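Local coordinates for protein DNA polymerase (Pyrobaculum calidifontis, PDB 5MDN) that probably catalyses template-directed DNA synthesis from deoxyribonucleoside triphosphates, and also carries an exonuclease domain, at residues Ala167-Glu171 and Tyr332-Val337; Val191-Arg197 and Phe218-Phe222; Phe421-Tyr425 and Ala538-Leu542; Val453-His459 and Glu532-Phe537. All blocks are in the same frame, centred on the assembly; numbering follows the deposited sequence.

Contact 1. Residues Ala167-Glu171 and Tyr332-Val337; sequences AFDIE and YVLDDV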
loop_
_atom_site.group_PDB
_atom_site.type_symbol
_atom_site.label_atom_id
_atom_site.label_comp_id
_atom_site.label_asym_id
_atom_site.label_seq_id
_atom_site.Cartn_x
_atom_site.Cartn_y
_atom_site.Cartn_z
ATOM N N ALA A 167 11.580 -15.383 -3.387
ATOM C CA ALA A 167 11.976 -14.006 -3.638
ATOM C C ALA A 167 12.806 -13.943 -4.914
ATOM O O ALA A 167 13.576 -14.858 -5.219
ATOM C CB ALA A 167 12.771 -13.439 -2.460
ATOM N N PHE A 168 12.645 -12.855 -5.663
ATOM C CA PHE A 168 13.405 -12.687 -6.891
ATOM C C PHE A 168 13.714 -11.213 -7.108
ATOM O O PHE A 168 12.929 -10.333 -6.743
ATOM C CB PHE A 168 12.659 -13.273 -8.099
ATOM C CG PHE A 168 11.638 -12.346 -8.700
ATOM C CD1 PHE A 168 10.412 -12.144 -8.088
ATOM C CD2 PHE A 168 11.901 -11.690 -9.892
ATOM C CE1 PHE A 168 9.470 -11.296 -8.649
ATOM C CE2 PHE A 168 10.964 -10.842 -10.458
ATOM C CZ PHE A 168 9.749 -10.645 -9.836
ATOM N N ASP A 169 14.878 -10.962 -7.702
ATOM C CA ASP A 169 15.336 -9.622 -8.032
ATOM C C ASP A 169 15.987 -9.663 -9.406
ATOM O O ASP A 169 16.552 -10.685 -9.805
ATOM C CB ASP A 169 16.322 -9.094 -6.979
ATOM C CG ASP A 169 16.588 -7.612 -7.119
ATOM O OD1 ASP A 169 15.671 -6.810 -6.843
ATOM O OD2 ASP A 169 17.717 -7.248 -7.506
ATOM N N ILE A 170 15.907 -8.546 -10.131
ATOM C CA ILE A 170 16.511 -8.442 -11.451
ATOM C C ILE A 170 17.325 -7.159 -11.541
ATOM O O ILE A 170 17.120 -6.205 -10.787
ATOM C CB ILE A 170 15.466 -8.474 -12.591
ATOM C CG1 ILE A 170 14.756 -7.124 -12.708
ATOM C CG2 ILE A 170 14.452 -9.588 -12.371
ATOM C CD1 ILE A 170 13.841 -7.021 -13.906
ATOM N N GLU A 171 18.269 -7.155 -12.480
ATOM C CA GLU A 171 18.955 -5.941 -12.897
ATOM C C GLU A 171 19.065 -5.923 -14.414
ATOM O O GLU A 171 19.386 -6.941 -15.034
ATOM C CB GLU A 171 20.343 -5.825 -12.257
ATOM C CG GLU A 171 20.313 -5.536 -10.760
ATOM C CD GLU A 171 19.596 -4.240 -10.412
ATOM O OE1 GLU A 171 19.536 -3.332 -11.268
ATOM O OE2 GLU A 171 19.083 -4.134 -9.277
ATOM N N TYR A 332 25.734 -7.282 -5.036
ATOM C CA TYR A 332 24.669 -6.289 -4.973
ATOM C C TYR A 332 23.315 -6.941 -5.235
ATOM O O TYR A 332 22.335 -6.672 -4.531
ATOM C CB TYR A 332 24.942 -5.170 -5.981
ATOM C CG TYR A 332 23.831 -4.149 -6.115
ATOM C CD1 TYR A 332 23.649 -3.156 -5.159
ATOM C CD2 TYR A 332 22.971 -4.172 -7.206
ATOM C CE1 TYR A 332 22.635 -2.222 -5.283
ATOM C CE2 TYR A 332 21.958 -3.243 -7.339
ATOM C CZ TYR A 332 21.794 -2.269 -6.374
ATOM O OH TYR A 332 20.787 -1.341 -6.498
ATOM N N VAL A 333 23.246 -7.796 -6.256
ATOM C CA VAL A 333 22.002 -8.488 -6.573
ATOM C C VAL A 333 21.633 -9.472 -5.464
ATOM O O VAL A 333 20.456 -9.610 -5.111
ATOM C CB VAL A 333 22.123 -9.177 -7.945
ATOM C CG1 VAL A 333 20.995 -10.155 -8.159
ATOM C CG2 VAL A 333 22.149 -8.142 -9.055
ATOM N N LEU A 334 22.627 -10.161 -4.890
ATOM C CA LEU A 334 22.335 -11.095 -3.803
ATOM C C LEU A 334 21.857 -10.367 -2.553
ATOM O O LEU A 334 20.934 -10.832 -1.875
ATOM C CB LEU A 334 23.558 -11.953 -3.467
ATOM C CG LEU A 334 23.839 -13.234 -4.259
ATOM C CD1 LEU A 334 22.594 -14.111 -4.318
ATOM C CD2 LEU A 334 24.366 -12.952 -5.649
ATOM N N ASP A 335 22.471 -9.228 -2.229
ATOM C CA ASP A 335 22.009 -8.452 -1.084
ATOM C C ASP A 335 20.602 -7.913 -1.304
ATOM O O ASP A 335 19.853 -7.722 -0.339
ATOM C CB ASP A 335 22.986 -7.314 -0.789
ATOM C CG ASP A 335 24.279 -7.805 -0.167
ATOM O OD1 ASP A 335 24.270 -8.902 0.433
ATOM O OD2 ASP A 335 25.304 -7.098 -0.273
ATOM N N ASP A 336 20.227 -7.652 -2.558
ATOM C CA ASP A 336 18.850 -7.274 -2.859
ATOM C C ASP A 336 17.884 -8.407 -2.529
ATOM O O ASP A 336 16.930 -8.225 -1.764
ATOM C CB ASP A 336 18.725 -6.872 -4.330
ATOM C CG ASP A 336 19.180 -5.449 -4.591
ATOM O OD1 ASP A 336 19.194 -4.644 -3.638
ATOM O OD2 ASP A 336 19.513 -5.131 -5.751
ATOM N N VAL A 337 18.116 -9.590 -3.105
ATOM C CA VAL A 337 17.175 -10.696 -2.937
ATOM C C VAL A 337 17.191 -11.220 -1.504
ATOM O O VAL A 337 16.159 -11.675 -0.993
ATOM C CB VAL A 337 17.466 -11.810 -3.962
ATOM C CG1 VAL A 337 18.770 -12.535 -3.641
ATOM C CG2 VAL A 337 16.304 -12.790 -4.032
#
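Asp169, Glu171 and Asp336 bring three carboxylates together where strand 167-171 runs roughly antiparallel to helix 332-337, at 146°. The acidic pairs come first. Asp169 OD2 lies 3.3 Å from Asp336 OD2, and Glu171 OE2 lies 3.7 Å from the same Asp336 OD2. These are acceptors facing acceptors, so neither pair is a hydrogen bond. The carboxylates of Asp169 and Asp336 are turned 61° apart. With its CG anti to the backbone N (chi1 -168°), Asp169 reaches across to the helix, and its OD2 also rests 3.4 Å from Asp336 CB. Asp336 has a second partner: its OD1 makes a salt bridge to Arg308.

One contact is polar against aromatic. Glu171 OE2 comes to the edge of the Tyr332 ring, near its plane, 3.6 Å from CE2.

The rest is mostly apolar packing. Glu171 CG lies alongside Val333 CG2 at 3.6 Å, so the stem of the acid is covered while its carboxylate turns to the acidic group. At Ala167, Val337 CG2 packs 3.9 Å from Ala167 CB. The same methyl is in van der Waals contact with Ala167 O.

Replacing Asp169 by alanine is likely to cost a magnesium ion a nearby carboxylate and to open a gap beside Asp336 CB.

The sequences fit exonuclease motifs: Asp169 and Glu171 form the DxE of Exo I, and Tyr332 and Asp336 the YxxxD of Exo III. A magnesium ion lies about 3 Å from the Asp169 side chain. Buried carboxylates this close together imply a site built around cations, consistent with metal-dependent 3'-5' exonuclease chemistry.

Contact 2. Residues Val191-Arg197 and Phe218-Phe222; sequences VKTSDGR and FVKEF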
loop_
_atom_site.group_PDB
_atom_site.type_symbol
_atom_site.label_atom_id
_atom_site.label_comp_id
_atom_site.label_asym_id
_atom_site.label_seq_id
_atom_site.Cartn_x
_atom_site.Cartn_y
_atom_site.Cartn_z
ATOM N N VAL A 191 17.311 -15.498 -7.411
ATOM C CA VAL A 191 16.156 -16.052 -6.720
ATOM C C VAL A 191 16.613 -16.587 -5.371
ATOM O O VAL A 191 17.729 -17.104 -5.241
ATOM C CB VAL A 191 15.462 -17.162 -7.542
ATOM C CG1 VAL A 191 14.939 -16.611 -8.860
ATOM C CG2 VAL A 191 16.415 -18.327 -7.795
ATOM N N LYS A 192 15.760 -16.437 -4.360
ATOM C CA LYS A 192 16.000 -17.002 -3.042
ATOM C C LYS A 192 14.692 -17.586 -2.531
ATOM O O LYS A 192 13.613 -17.058 -2.809
ATOM C CB LYS A 192 16.551 -15.953 -2.064
ATOM C CG LYS A 192 17.060 -16.533 -0.751
ATOM C CD LYS A 192 17.737 -15.477 0.108
ATOM C CE LYS A 192 18.004 -15.997 1.513
ATOM N NZ LYS A 192 19.080 -17.025 1.540
ATOM N N THR A 193 14.797 -18.678 -1.779
ATOM C CA THR A 193 13.652 -19.521 -1.475
ATOM C C THR A 193 13.569 -19.767 0.024
ATOM O O THR A 193 14.557 -19.658 0.753
ATOM C CB THR A 193 13.724 -20.876 -2.202
ATOM O OG1 THR A 193 14.673 -21.725 -1.544
ATOM C CG2 THR A 193 14.142 -20.693 -3.651
ATOM N N SER A 194 12.360 -20.103 0.474
ATOM C CA SER A 194 12.157 -20.404 1.887
ATOM C C SER A 194 12.841 -21.705 2.290
ATOM O O SER A 194 13.170 -21.886 3.468
ATOM C CB SER A 194 10.662 -20.470 2.197
ATOM O OG SER A 194 9.992 -21.336 1.299
ATOM N N ASP A 195 13.039 -22.626 1.343
ATOM C CA ASP A 195 13.850 -23.810 1.614
ATOM C C ASP A 195 15.253 -23.423 2.068
ATOM O O ASP A 195 15.784 -23.981 3.035
ATOM C CB ASP A 195 13.916 -24.702 0.373
ATOM C CG ASP A 195 12.641 -25.490 0.148
ATOM O OD1 ASP A 195 11.754 -25.455 1.028
ATOM O OD2 ASP A 195 12.531 -26.145 -0.910
ATOM N N GLY A 196 15.866 -22.462 1.378
ATOM C CA GLY A 196 17.241 -22.095 1.651
ATOM C C GLY A 196 18.083 -22.002 0.396
ATOM O O GLY A 196 19.293 -21.757 0.470
ATOM N N ARG A 197 17.461 -22.203 -0.763
ATOM C CA ARG A 197 18.182 -22.150 -2.026
ATOM C C ARG A 197 18.405 -20.709 -2.468
ATOM O O ARG A 197 17.589 -19.818 -2.209
ATOM C CB ARG A 197 17.420 -22.894 -3.126
ATOM C CG ARG A 197 17.057 -24.337 -2.816
ATOM C CD ARG A 197 16.352 -24.952 -4.018
ATOM N NE ARG A 197 15.312 -25.906 -3.652
ATOM C CZ ARG A 197 14.430 -26.407 -4.512
ATOM N NH1 ARG A 197 14.465 -26.043 -5.788
ATOM N NH2 ARG A 197 13.515 -27.273 -4.099
ATOM N N PHE A 218 13.119 -22.592 -12.931
ATOM C CA PHE A 218 13.246 -22.651 -11.477
ATOM C C PHE A 218 11.888 -22.509 -10.796
ATOM O O PHE A 218 11.596 -23.227 -9.832
ATOM C CB PHE A 218 14.211 -21.574 -10.981
ATOM C CG PHE A 218 14.611 -21.744 -9.539
ATOM C CD1 PHE A 218 15.714 -22.512 -9.201
ATOM C CD2 PHE A 218 13.884 -21.144 -8.524
ATOM C CE1 PHE A 218 16.086 -22.676 -7.880
ATOM C CE2 PHE A 218 14.251 -21.305 -7.202
ATOM C CZ PHE A 218 15.353 -22.071 -6.879
ATOM N N VAL A 219 11.056 -21.575 -11.266
ATOM C CA VAL A 219 9.727 -21.402 -10.685
ATOM C C VAL A 219 8.910 -22.680 -10.837
ATOM O O VAL A 219 8.235 -23.119 -9.898
ATOM C CB VAL A 219 9.017 -20.192 -11.323
ATOM C CG1 VAL A 219 7.569 -20.112 -10.855
ATOM C CG2 VAL A 219 9.758 -18.907 -10.991
ATOM N N LYS A 220 8.967 -23.301 -12.016
ATOM C CA LYS A 220 8.269 -24.565 -12.219
ATOM C C LYS A 220 8.891 -25.679 -11.384
ATOM O O LYS A 220 8.180 -26.577 -10.914
ATOM C CB LYS A 220 8.283 -24.936 -13.703
ATOM C CG LYS A 220 7.557 -23.950 -14.606
ATOM C CD LYS A 220 7.452 -24.488 -16.023
ATOM C CE LYS A 220 8.825 -24.684 -16.640
ATOM N NZ LYS A 220 8.739 -25.074 -18.075
ATOM N N GLU A 221 10.208 -25.633 -11.191
ATOM C CA GLU A 221 10.902 -26.670 -10.434
ATOM C C GLU A 221 10.561 -26.567 -8.950
ATOM O O GLU A 221 10.222 -27.567 -8.306
ATOM C CB GLU A 221 12.414 -26.529 -10.654
ATOM C CG GLU A 221 13.292 -27.651 -10.117
ATOM C CD GLU A 221 13.032 -28.958 -10.842
ATOM O OE1 GLU A 221 12.662 -28.899 -12.036
ATOM O OE2 GLU A 221 13.200 -30.035 -10.232
ATOM N N PHE A 222 10.639 -25.353 -8.397
ATOM C CA PHE A 222 10.369 -25.127 -6.980
ATOM C C PHE A 222 8.874 -25.137 -6.668
ATOM O O PHE A 222 8.468 -25.595 -5.593
ATOM C CB PHE A 222 11.001 -23.803 -6.545
ATOM C CG PHE A 222 10.702 -23.414 -5.126
ATOM C CD1 PHE A 222 10.981 -24.277 -4.079
ATOM C CD2 PHE A 222 10.154 -22.175 -4.837
ATOM C CE1 PHE A 222 10.710 -23.915 -2.773
ATOM C CE2 PHE A 222 9.882 -21.809 -3.535
ATOM C CZ PHE A 222 10.161 -22.678 -2.502
#
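Strand 191-193 and helix 218-222 run almost parallel, at 9° with axes 11.2 Å apart, and pair Val191 with Phe218 and Thr193 with Phe222. The two phenylalanine rings carry the contact. Val191 CG2 sits over one face of Phe218, 3.9 Å from the ring centroid, in a CH-pi contact. Thr193 CG2 meets the same ring at its edge, in plane, 3.6 Å from Phe218 CE2. Thr193 CB lies over a face of Phe222, 4.3 Å from that centroid.

Thr193 faces two ways. Its chi1 of 76° turns OG1 back to the turn. There it accepts from Gly196 N, three residues on, which makes an ST motif, and from Arg197 N at 2.9 Å. With a valine in place of Thr193, these two N-H groups would probably lose their acceptor.

The outer end is more exposed. Asp195 OD2 comes to the edge of Phe222, 3.4 Å from CE1. Phe222 CD1 lies over a face of the Arg197 guanidinium, with the planes 75° apart. Arg197 NH2 and Asp195 OD2 form a salt bridge of 3.5 Å around this ring edge.

Ser194 OG accepts from Val165 N. Leu166 of strand 165-172 touches Val191 and Thr193. Phe218 and Val219 pack on the same Leu166, and through them helix 209-222 covers one face of the mixed sheet of the RNase H-like exonuclease domain. The helix links strands 198-202 and 226-229 of that sheet.

Contact 3. Residues Phe421-Tyr425 and Ala538-Leu542; sequences FSSMY and ARAIL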
loop_
_atom_site.group_PDB
_atom_site.type_symbol
_atom_site.label_atom_id
_atom_site.label_comp_id
_atom_site.label_asym_id
_atom_site.label_seq_id
_atom_site.Cartn_x
_atom_site.Cartn_y
_atom_site.Cartn_z
ATOM N N PHE A 421 -3.956 7.508 19.416
ATOM C CA PHE A 421 -5.376 7.714 19.675
ATOM C C PHE A 421 -6.262 7.139 18.573
ATOM O O PHE A 421 -7.413 7.561 18.428
ATOM C CB PHE A 421 -5.669 9.204 19.862
ATOM C CG PHE A 421 -5.515 9.683 21.277
ATOM C CD1 PHE A 421 -4.275 10.055 21.764
ATOM C CD2 PHE A 421 -6.614 9.779 22.114
ATOM C CE1 PHE A 421 -4.128 10.502 23.062
ATOM C CE2 PHE A 421 -6.475 10.227 23.414
ATOM C CZ PHE A 421 -5.229 10.589 23.888
ATOM N N SER A 422 -5.743 6.198 17.778
ATOM C CA SER A 422 -6.487 5.721 16.614
ATOM C C SER A 422 -7.715 4.904 17.004
ATOM O O SER A 422 -8.719 4.921 16.283
ATOM C CB SER A 422 -5.571 4.897 15.711
ATOM O OG SER A 422 -4.571 5.712 15.121
ATOM N N SER A 423 -7.664 4.189 18.131
ATOM C CA SER A 423 -8.817 3.415 18.577
ATOM C C SER A 423 -9.970 4.290 19.052
ATOM O O SER A 423 -11.040 3.759 19.369
ATOM C CB SER A 423 -8.406 2.455 19.695
ATOM O OG SER A 423 -7.335 1.622 19.290
ATOM N N MET A 424 -9.771 5.607 19.114
ATOM C CA MET A 424 -10.832 6.519 19.531
ATOM C C MET A 424 -12.018 6.489 18.572
ATOM O O MET A 424 -13.175 6.552 19.003
ATOM C CB MET A 424 -10.262 7.931 19.641
ATOM C CG MET A 424 -11.231 9.003 20.084
ATOM S SD MET A 424 -10.314 10.504 20.464
ATOM C CE MET A 424 -9.791 10.986 18.824
ATOM N N TYR A 425 -11.752 6.403 17.269
ATOM C CA TYR A 425 -12.782 6.575 16.251
ATOM C C TYR A 425 -13.793 5.430 16.227
ATOM O O TYR A 425 -14.999 5.692 16.121
ATOM C CB TYR A 425 -12.137 6.752 14.878
ATOM C CG TYR A 425 -11.270 7.978 14.808
ATOM C CD1 TYR A 425 -11.837 9.241 14.701
ATOM C CD2 TYR A 425 -9.887 7.879 14.873
ATOM C CE1 TYR A 425 -11.052 10.368 14.646
ATOM C CE2 TYR A 425 -9.094 9.000 14.820
ATOM C CZ TYR A 425 -9.683 10.240 14.706
ATOM O OH TYR A 425 -8.893 11.357 14.652
ATOM N N ALA A 538 -14.559 13.678 18.423
ATOM C CA ALA A 538 -13.134 13.434 18.627
ATOM C C ALA A 538 -12.431 14.668 19.177
ATOM O O ALA A 538 -11.616 14.566 20.102
ATOM C CB ALA A 538 -12.485 12.990 17.318
ATOM N N ARG A 539 -12.719 15.840 18.608
ATOM C CA ARG A 539 -12.083 17.065 19.077
ATOM C C ARG A 539 -12.454 17.362 20.526
ATOM O O ARG A 539 -11.612 17.813 21.310
ATOM C CB ARG A 539 -12.471 18.231 18.167
ATOM C CG ARG A 539 -11.889 19.574 18.579
ATOM C CD ARG A 539 -12.381 20.692 17.672
ATOM N NE ARG A 539 -11.985 20.483 16.282
ATOM C CZ ARG A 539 -10.835 20.902 15.763
ATOM N NH1 ARG A 539 -9.963 21.555 16.519
ATOM N NH2 ARG A 539 -10.557 20.668 14.488
ATOM N N ALA A 540 -13.710 17.103 20.902
ATOM C CA ALA A 540 -14.190 17.491 22.227
ATOM C C ALA A 540 -13.452 16.756 23.342
ATOM O O ALA A 540 -13.061 17.369 24.343
ATOM C CB ALA A 540 -15.694 17.243 22.330
ATOM N N ILE A 541 -13.240 15.443 23.192
ATOM C CA ILE A 541 -12.594 14.680 24.259
ATOM C C ILE A 541 -11.077 14.732 24.180
ATOM O O ILE A 541 -10.406 14.366 25.159
ATOM C CB ILE A 541 -13.046 13.205 24.290
ATOM C CG1 ILE A 541 -12.231 12.353 23.314
ATOM C CG2 ILE A 541 -14.540 13.100 23.999
ATOM C CD1 ILE A 541 -12.870 12.191 21.968
ATOM N N LEU A 542 -10.507 15.176 23.058
ATOM C CA LEU A 542 -9.077 15.467 23.033
ATOM C C LEU A 542 -8.758 16.686 23.889
ATOM O O LEU A 542 -7.813 16.667 24.685
ATOM C CB LEU A 542 -8.600 15.678 21.596
ATOM C CG LEU A 542 -8.254 14.436 20.778
ATOM C CD1 LEU A 542 -7.873 14.833 19.362
ATOM C CD2 LEU A 542 -7.129 13.654 21.437
#
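Met424 reaches across to helix 528-551 and touches Ala538, Ile541 and Leu542. It belongs to the motif A sequence of family B polymerases, in the palm, where a strand passes into a short helix. Its CE lies 3.7 Å from Ala538 CB and 4.3 Å from Leu542 CG. Its SD rests against Ile541 CD1, and the two side chains run alongside each other but oppositely directed. CG is anti to the backbone N (chi1 -179°), which stretches the chain to the helix. The bend at chi3 (70°) then turns the methyl to Ala538.

Aromatic rings three residues before Met424 and one after it add to the contact. Leu542 CD2 sits over a face of Phe421, 4.1 Å from the ring centroid, in a CH-pi contact. Tyr425 brings CE1 to 4.0 Å from Ala538 CB.

A type I turn from Phe421 to Met424 sets the spacing, closed by the bond from Met424 N to Phe421 O. Ser422 OG is hydrogen-bonded to Asp420, just before the turn. Farther out, Phe421 packs on Val545 and Tyr425 on Val534 of the same long helix.

Tyr425 also stacks on Tyr515. It holds the position of the motif A tyrosine that acts as a sugar steric gate in relatives. Met424 CE lies over a face of the Tyr425 ring, 4.2 Å above its plane and nearer the ring's margin than its middle.

Contact 4. Residues Val453-His459 and Glu532-Phe537; sequences VAPEVGH and ESVTAF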
loop_
_atom_site.group_PDB
_atom_site.type_symbol
_atom_site.label_atom_id
_atom_site.label_comp_id
_atom_site.label_asym_id
_atom_site.label_seq_id
_atom_site.Cartn_x
_atom_site.Cartn_y
_atom_site.Cartn_z
ATOM N N VAL A 453 -27.128 13.989 19.929
ATOM C CA VAL A 453 -26.767 15.166 19.151
ATOM C C VAL A 453 -25.257 15.329 19.205
ATOM O O VAL A 453 -24.655 15.276 20.285
ATOM C CB VAL A 453 -27.478 16.425 19.675
ATOM C CG1 VAL A 453 -27.230 17.605 18.748
ATOM C CG2 VAL A 453 -28.969 16.169 19.830
ATOM N N ALA A 454 -24.651 15.531 18.047
ATOM C CA ALA A 454 -23.205 15.678 17.957
ATOM C C ALA A 454 -22.796 17.055 18.462
ATOM O O ALA A 454 -23.454 18.047 18.130
ATOM C CB ALA A 454 -22.729 15.470 16.525
ATOM N N PRO A 455 -21.743 17.155 19.276
ATOM C CA PRO A 455 -21.357 18.465 19.817
ATOM C C PRO A 455 -21.079 19.483 18.714
ATOM O O PRO A 455 -20.677 19.135 17.602
ATOM C CB PRO A 455 -20.103 18.153 20.642
ATOM C CG PRO A 455 -19.601 16.834 20.123
ATOM C CD PRO A 455 -20.839 16.084 19.722
ATOM N N GLU A 456 -21.264 20.754 19.070
ATOM C CA GLU A 456 -21.860 21.810 18.258
ATOM C C GLU A 456 -21.658 21.741 16.745
ATOM O O GLU A 456 -21.411 22.758 16.090
ATOM C CB GLU A 456 -21.381 23.160 18.796
ATOM C CG GLU A 456 -22.298 24.342 18.459
ATOM C CD GLU A 456 -21.845 25.654 19.084
ATOM O OE1 GLU A 456 -20.974 25.638 19.984
ATOM O OE2 GLU A 456 -22.354 26.709 18.652
ATOM N N VAL A 457 -21.688 20.545 16.174
ATOM C CA VAL A 457 -21.947 20.490 14.746
ATOM C C VAL A 457 -23.446 20.320 14.549
ATOM O O VAL A 457 -23.990 20.717 13.513
ATOM C CB VAL A 457 -21.134 19.395 14.035
ATOM C CG1 VAL A 457 -21.642 18.034 14.397
ATOM C CG2 VAL A 457 -21.192 19.627 12.539
ATOM N N GLY A 458 -24.119 19.758 15.556
ATOM C CA GLY A 458 -25.563 19.706 15.637
ATOM C C GLY A 458 -26.241 18.666 14.780
ATOM O O GLY A 458 -27.442 18.789 14.516
ATOM N N HIS A 459 -25.523 17.639 14.339
ATOM C CA HIS A 459 -26.165 16.555 13.612
ATOM C C HIS A 459 -26.778 15.544 14.577
ATOM O O HIS A 459 -26.279 15.327 15.684
ATOM C CB HIS A 459 -25.169 15.869 12.679
ATOM C CG HIS A 459 -24.584 16.786 11.652
ATOM N ND1 HIS A 459 -25.357 17.613 10.865
ATOM C CD2 HIS A 459 -23.300 17.015 11.291
ATOM C CE1 HIS A 459 -24.574 18.309 10.060
ATOM N NE2 HIS A 459 -23.321 17.963 10.299
ATOM N N GLU A 532 -18.147 14.554 9.873
ATOM C CA GLU A 532 -18.097 15.771 10.677
ATOM C C GLU A 532 -18.530 15.517 12.117
ATOM O O GLU A 532 -18.014 16.154 13.043
ATOM C CB GLU A 532 -18.965 16.854 10.036
ATOM C CG GLU A 532 -18.408 17.389 8.724
ATOM C CD GLU A 532 -19.291 18.451 8.099
ATOM O OE1 GLU A 532 -20.435 18.629 8.569
ATOM O OE2 GLU A 532 -18.839 19.109 7.138
ATOM N N SER A 533 -19.477 14.600 12.327
ATOM C CA SER A 533 -19.882 14.263 13.689
ATOM C C SER A 533 -18.792 13.484 14.415
ATOM O O SER A 533 -18.594 13.665 15.621
ATOM C CB SER A 533 -21.188 13.471 13.669
ATOM O OG SER A 533 -22.233 14.233 13.090
ATOM N N VAL A 534 -18.083 12.605 13.702
ATOM C CA VAL A 534 -17.004 11.845 14.327
ATOM C C VAL A 534 -15.874 12.773 14.757
ATOM O O VAL A 534 -15.309 12.618 15.847
ATOM C CB VAL A 534 -16.507 10.740 13.377
ATOM C CG1 VAL A 534 -15.318 10.011 13.984
ATOM C CG2 VAL A 534 -17.623 9.755 13.078
ATOM N N THR A 535 -15.523 13.748 13.912
ATOM C CA THR A 535 -14.474 14.699 14.270
ATOM C C THR A 535 -14.871 15.533 15.481
ATOM O O THR A 535 -14.056 15.755 16.385
ATOM C CB THR A 535 -14.155 15.612 13.086
ATOM O OG1 THR A 535 -15.281 16.456 12.815
ATOM C CG2 THR A 535 -13.835 14.795 11.851
ATOM N N ALA A 536 -16.119 16.009 15.514
ATOM C CA ALA A 536 -16.544 16.894 16.592
ATOM C C ALA A 536 -16.543 16.172 17.931
ATOM O O ALA A 536 -16.112 16.734 18.945
ATOM C CB ALA A 536 -17.929 17.466 16.290
ATOM N N PHE A 537 -17.026 14.927 17.958
ATOM C CA PHE A 537 -16.851 14.102 19.149
ATOM C C PHE A 537 -15.373 13.902 19.459
ATOM O O PHE A 537 -14.963 13.963 20.622
ATOM C CB PHE A 537 -17.546 12.752 18.972
ATOM C CG PHE A 537 -19.004 12.760 19.343
ATOM C CD1 PHE A 537 -19.395 12.839 20.671
ATOM C CD2 PHE A 537 -19.984 12.666 18.367
ATOM C CE1 PHE A 537 -20.735 12.837 21.018
ATOM C CE2 PHE A 537 -21.325 12.664 18.707
ATOM C CZ PHE A 537 -21.701 12.749 20.035
#
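Pro455 points its CD into the face of the Phe537 ring, and this is the tight part of the contact. Pro455 CD lies over the centre of the Phe537 ring, 3.4 Å from its centroid, in a CH-pi contact. Phe537 has CG anti to the carbonyl carbon (chi1 -86°), which swings the ring up to the loop. Ala454 CB lies 3.8 Å from Phe537 CE2, and Pro455 CG packs 4.2 Å from Ala536 CB. Ala454 CB also rests on the hydroxyl end of Ser533, 3.7 Å from OG. That hydroxyl is itself hydrogen-bonded to Glu529 O, one turn earlier in the helix.

The other side is looser and partly exposed. Val457 CG1 approaches Ala536 CB at 4.2 Å, and its other methyl comes only loosely near Glu532. His459 NE2 donates a weak hydrogen bond to Glu532 OE1, 3.4 Å long but fairly straight at 165°. The oxygen comes in at the ring's edge, and the two planes lie only 18° from each other. Ser533 OG lies at the same ring's edge, 3.5 Å from His459 CD2.

The loop is pinned at its base by Ala454 N to His459 O, and by Gly458 N to Ala454 O. Phe537 also stacks with Tyr432. The arrangement is a proline-on-aromatic CH-pi packing, with a loop between short strands 451-453 and 460-462 laid on long helix 528-551 of the family B polymerase domain.

Overall arrangement
The four contacts form two pairs, one around the exonuclease domain and one in the polymerase domain. Contacts 1 and 2 have centres 13 Å apart and share the mixed sheet of the exonuclease domain, where strands 165-172 and 186-193 are neighbours. Contact 2 is nested within the chain loop that contact 1 closes. Contacts 3 and 4, 12 Å apart, both use helix 528-551, and contact 4 is nested within the loop closed by contact 3. Tyr425 and Val534 join them by packing. The pairs follow in series along the chain. Their centres lie 44 to 55 Å apart, on opposite sides of the chain's centre, consistent with exonuclease and polymerase activities lying in separate parts of the chain.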